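Local coordinates for protein Cog5 (Kluyveromyces lactis, PDB 4U6U) that serves as a subunit of the conserved oligomeric Golgi complex, pairing with Cog7 in a multisubunit assembly that probably tethers vesicles before fusion at the Golgi, at residues K157-I169 and K227-S239. The protein carries 7 engineered substitutions. Numbering follows the deposited sequence.
Sequences KIQTTAQVLSKTI and KVTNSFKRDFEMS
A162 and V228, whose CA atoms are the nearest pair across the contact, meet CB to CB at 4.0 Å and illustrate how a small residue lets two backbones approach while larger side chains fill the flanks. At one end, I158 lies alongside K227, its CD1 against the lysine's CB (3.6 Å), while V228 CG1 rests on I158 CB. At the other, L165 crosses F232 at about a right angle: its CB lies 3.5 Å from F232 CD1, and its CD1 sits over one ring face, displaced toward the rim. I169 slides past F232 in the opposite sense; with CG1 beside the backbone N (chi1 -69°), its CD1 reaches the backbone of F236, CG1 meets the edge of the F236 ring, and CG2 packs on S239.

The polar contribution is a single bond: S166 OG donates to D235 OD2 (2.6 Å), on the anti side of the carboxylate and near its plane. R234 NH1 adds only charge attraction to D235 OD1, which lies above the guanidinium. Replacing D235 by alanine removes the carboxylate, which would probably leave the S166 hydroxyl without this acceptor and R234 without one nearby negative charge.

F232 and F236 also touch V285, just beyond helix 277-284. The axes of helix 157-167 and helix 227-239 approach to 8.8 Å and cross at -30°, the side-by-side packing of an alpha-helical bundle, consistent with the rod-like helical build of tethering-complex subunits.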
# COMPACT_ATOMS: atom_id res chain seq x y z
N LYS B 157 8.71 -12.99 -14.77
CA LYS B 157 8.45 -14.35 -15.19
C LYS B 157 8.35 -14.45 -16.72
O LYS B 157 8.94 -15.35 -17.32
CB LYS B 157 7.18 -14.90 -14.53
CG LYS B 157 7.31 -15.14 -13.03
CD LYS B 157 5.98 -15.59 -12.39
CE LYS B 157 6.11 -16.87 -11.55
NZ LYS B 157 7.31 -16.89 -10.67
N ILE B 158 7.64 -13.51 -17.35
CA ILE B 158 7.56 -13.49 -18.81
C ILE B 158 8.97 -13.41 -19.39
O ILE B 158 9.29 -14.14 -20.32
CB ILE B 158 6.63 -12.34 -19.37
CG1 ILE B 158 7.34 -10.98 -19.45
CG2 ILE B 158 5.36 -12.21 -18.56
CD1 ILE B 158 6.40 -9.83 -19.77
N GLN B 159 9.82 -12.56 -18.82
CA GLN B 159 11.18 -12.38 -19.31
C GLN B 159 12.00 -13.67 -19.22
O GLN B 159 12.67 -14.05 -20.17
CB GLN B 159 11.88 -11.26 -18.55
CG GLN B 159 13.01 -10.58 -19.31
CD GLN B 159 14.34 -10.67 -18.58
OE1 GLN B 159 14.97 -11.73 -18.55
NE2 GLN B 159 14.76 -9.56 -17.99
N THR B 160 11.95 -14.35 -18.07
CA THR B 160 12.74 -15.58 -17.88
C THR B 160 12.29 -16.73 -18.79
O THR B 160 13.12 -17.44 -19.36
CB THR B 160 12.71 -16.04 -16.40
OG1 THR B 160 13.89 -15.58 -15.74
CG2 THR B 160 12.70 -17.55 -16.31
N THR B 161 10.98 -16.92 -18.91
CA THR B 161 10.45 -17.99 -19.75
C THR B 161 10.62 -17.71 -21.24
O THR B 161 11.05 -18.58 -22.00
CB THR B 161 8.97 -18.27 -19.42
OG1 THR B 161 8.91 -19.20 -18.32
CG2 THR B 161 8.26 -18.89 -20.59
N ALA B 162 10.31 -16.48 -21.66
CA ALA B 162 10.50 -16.08 -23.05
C ALA B 162 11.95 -16.30 -23.48
O ALA B 162 12.23 -16.71 -24.61
CB ALA B 162 10.12 -14.64 -23.23
N GLN B 163 12.86 -16.00 -22.56
CA GLN B 163 14.28 -16.23 -22.77
C GLN B 163 14.63 -17.73 -22.89
O GLN B 163 15.43 -18.11 -23.75
CB GLN B 163 15.06 -15.58 -21.63
CG GLN B 163 16.55 -15.74 -21.67
CD GLN B 163 17.20 -15.11 -20.44
OE1 GLN B 163 16.55 -14.39 -19.67
NE2 GLN B 163 18.48 -15.38 -20.25
N VAL B 164 14.05 -18.57 -22.04
CA VAL B 164 14.38 -20.00 -22.04
C VAL B 164 13.86 -20.71 -23.30
O VAL B 164 14.46 -21.67 -23.76
CB VAL B 164 13.86 -20.74 -20.78
CG1 VAL B 164 12.41 -21.14 -20.91
CG2 VAL B 164 14.71 -21.98 -20.52
N LEU B 165 12.73 -20.24 -23.85
CA LEU B 165 12.21 -20.78 -25.11
C LEU B 165 13.10 -20.41 -26.29
O LEU B 165 13.46 -21.27 -27.10
CB LEU B 165 10.79 -20.28 -25.38
CG LEU B 165 9.65 -20.77 -24.50
CD1 LEU B 165 8.37 -20.05 -24.91
CD2 LEU B 165 9.48 -22.29 -24.59
N SER B 166 13.45 -19.13 -26.40
CA SER B 166 14.30 -18.69 -27.51
C SER B 166 15.65 -19.36 -27.51
O SER B 166 16.24 -19.54 -28.58
CB SER B 166 14.48 -17.18 -27.50
OG SER B 166 13.35 -16.56 -28.09
N LYS B 167 16.17 -19.72 -26.34
CA LYS B 167 17.47 -20.37 -26.30
C LYS B 167 17.51 -21.71 -27.03
O LYS B 167 18.56 -22.11 -27.54
CB LYS B 167 17.92 -20.57 -24.86
CG LYS B 167 18.62 -19.35 -24.29
CD LYS B 167 18.92 -19.53 -22.81
CE LYS B 167 19.13 -18.19 -22.10
NZ LYS B 167 19.14 -18.35 -20.62
N THR B 168 16.36 -22.39 -27.13
CA THR B 168 16.34 -23.66 -27.87
C THR B 168 16.10 -23.52 -29.38
O THR B 168 16.06 -24.52 -30.08
CB THR B 168 15.30 -24.65 -27.31
OG1 THR B 168 14.09 -23.95 -26.99
CG2 THR B 168 15.85 -25.36 -26.08
N ILE B 169 15.89 -22.31 -29.88
CA ILE B 169 15.70 -22.12 -31.32
C ILE B 169 16.93 -22.63 -32.08
O ILE B 169 16.82 -23.24 -33.15
CB ILE B 169 15.45 -20.65 -31.63
CG1 ILE B 169 14.08 -20.24 -31.09
CG2 ILE B 169 15.59 -20.37 -33.13
CD1 ILE B 169 13.79 -18.79 -31.27
N LYS B 227 2.52 -11.89 -23.79
CA LYS B 227 3.84 -11.26 -23.82
C LYS B 227 4.98 -12.24 -24.16
O LYS B 227 5.85 -11.87 -24.95
CB LYS B 227 4.12 -10.53 -22.51
CG LYS B 227 3.34 -9.24 -22.38
CD LYS B 227 3.98 -8.11 -23.14
CE LYS B 227 3.00 -6.97 -23.34
NZ LYS B 227 3.68 -5.68 -23.68
N VAL B 228 5.01 -13.45 -23.59
CA VAL B 228 6.13 -14.34 -23.92
C VAL B 228 5.99 -14.80 -25.36
O VAL B 228 6.98 -15.01 -26.06
CB VAL B 228 6.27 -15.62 -23.02
CG1 VAL B 228 5.74 -15.38 -21.63
CG2 VAL B 228 5.60 -16.84 -23.66
N THR B 229 4.74 -14.92 -25.80
CA THR B 229 4.46 -15.34 -27.16
C THR B 229 5.04 -14.34 -28.15
O THR B 229 5.53 -14.74 -29.20
CB THR B 229 2.95 -15.52 -27.40
OG1 THR B 229 2.66 -16.92 -27.41
CG2 THR B 229 2.50 -14.90 -28.73
N ASN B 230 5.02 -13.06 -27.82
CA ASN B 230 5.58 -12.08 -28.73
C ASN B 230 7.08 -12.20 -28.81
O ASN B 230 7.62 -12.50 -29.87
CB ASN B 230 5.19 -10.67 -28.29
CG ASN B 230 3.70 -10.45 -28.36
OD1 ASN B 230 2.96 -11.30 -28.85
ND2 ASN B 230 3.24 -9.31 -27.83
N SER B 231 7.77 -12.06 -27.68
CA SER B 231 9.23 -12.00 -27.72
C SER B 231 9.84 -13.36 -28.05
O SER B 231 11.06 -13.53 -28.09
CB SER B 231 9.81 -11.44 -26.42
OG SER B 231 9.72 -12.37 -25.37
N PHE B 232 8.98 -14.35 -28.27
CA PHE B 232 9.44 -15.64 -28.73
C PHE B 232 9.07 -15.79 -30.19
O PHE B 232 9.83 -16.34 -30.98
CB PHE B 232 8.82 -16.78 -27.95
CG PHE B 232 9.11 -18.11 -28.55
CD1 PHE B 232 10.37 -18.67 -28.44
CD2 PHE B 232 8.14 -18.78 -29.28
CE1 PHE B 232 10.66 -19.90 -29.00
CE2 PHE B 232 8.43 -20.01 -29.85
CZ PHE B 232 9.68 -20.57 -29.72
N LYS B 233 7.88 -15.31 -30.55
CA LYS B 233 7.47 -15.21 -31.94
C LYS B 233 8.48 -14.40 -32.74
O LYS B 233 8.94 -14.82 -33.81
CB LYS B 233 6.10 -14.56 -32.05
CG LYS B 233 5.58 -14.36 -33.46
CD LYS B 233 4.38 -13.44 -33.46
CE LYS B 233 4.00 -12.98 -34.86
NZ LYS B 233 3.41 -14.12 -35.62
N ARG B 234 8.84 -13.24 -32.20
CA ARG B 234 9.73 -12.33 -32.89
C ARG B 234 11.05 -13.04 -33.18
O ARG B 234 11.57 -12.97 -34.30
CB ARG B 234 9.92 -11.05 -32.07
CG ARG B 234 11.04 -10.13 -32.50
CD ARG B 234 11.16 -8.92 -31.56
NE ARG B 234 11.15 -9.28 -30.13
CZ ARG B 234 12.24 -9.49 -29.39
NH1 ARG B 234 13.45 -9.41 -29.93
NH2 ARG B 234 12.12 -9.81 -28.11
N ASP B 235 11.54 -13.77 -32.18
CA ASP B 235 12.82 -14.47 -32.28
C ASP B 235 12.76 -15.62 -33.27
O ASP B 235 13.68 -15.85 -34.07
CB ASP B 235 13.25 -15.00 -30.91
CG ASP B 235 13.75 -13.91 -30.01
OD1 ASP B 235 13.73 -12.74 -30.44
OD2 ASP B 235 14.16 -14.21 -28.87
N PHE B 236 11.69 -16.39 -33.16
CA PHE B 236 11.50 -17.53 -34.02
C PHE B 236 11.48 -17.09 -35.47
O PHE B 236 12.26 -17.57 -36.29
CB PHE B 236 10.20 -18.24 -33.63
CG PHE B 236 10.07 -19.63 -34.17
CD1 PHE B 236 10.69 -20.69 -33.54
CD2 PHE B 236 9.27 -19.89 -35.26
CE1 PHE B 236 10.55 -21.98 -34.03
CE2 PHE B 236 9.12 -21.16 -35.76
CZ PHE B 236 9.76 -22.22 -35.14
N GLU B 237 10.63 -16.11 -35.76
CA GLU B 237 10.41 -15.70 -37.14
C GLU B 237 11.64 -15.01 -37.68
O GLU B 237 11.98 -15.19 -38.84
CB GLU B 237 9.18 -14.79 -37.25
CG GLU B 237 7.91 -15.54 -36.95
CD GLU B 237 6.66 -14.75 -37.28
OE1 GLU B 237 5.57 -15.39 -37.32
OE2 GLU B 237 6.77 -13.52 -37.49
N MET B 238 12.33 -14.25 -36.84
CA MET B 238 13.55 -13.59 -37.28
C MET B 238 14.55 -14.62 -37.74
O MET B 238 15.28 -14.41 -38.71
CB MET B 238 14.16 -12.73 -36.17
CG MET B 238 15.04 -11.63 -36.69
SD MET B 238 16.05 -10.99 -35.38
CE MET B 238 17.06 -9.78 -36.24
N SER B 239 14.54 -15.74 -37.05
CA SER B 239 15.49 -16.81 -37.27
C SER B 239 15.11 -17.62 -38.50
O SER B 239 15.99 -18.02 -39.27
CB SER B 239 15.55 -17.71 -36.04
OG SER B 239 16.65 -18.57 -36.09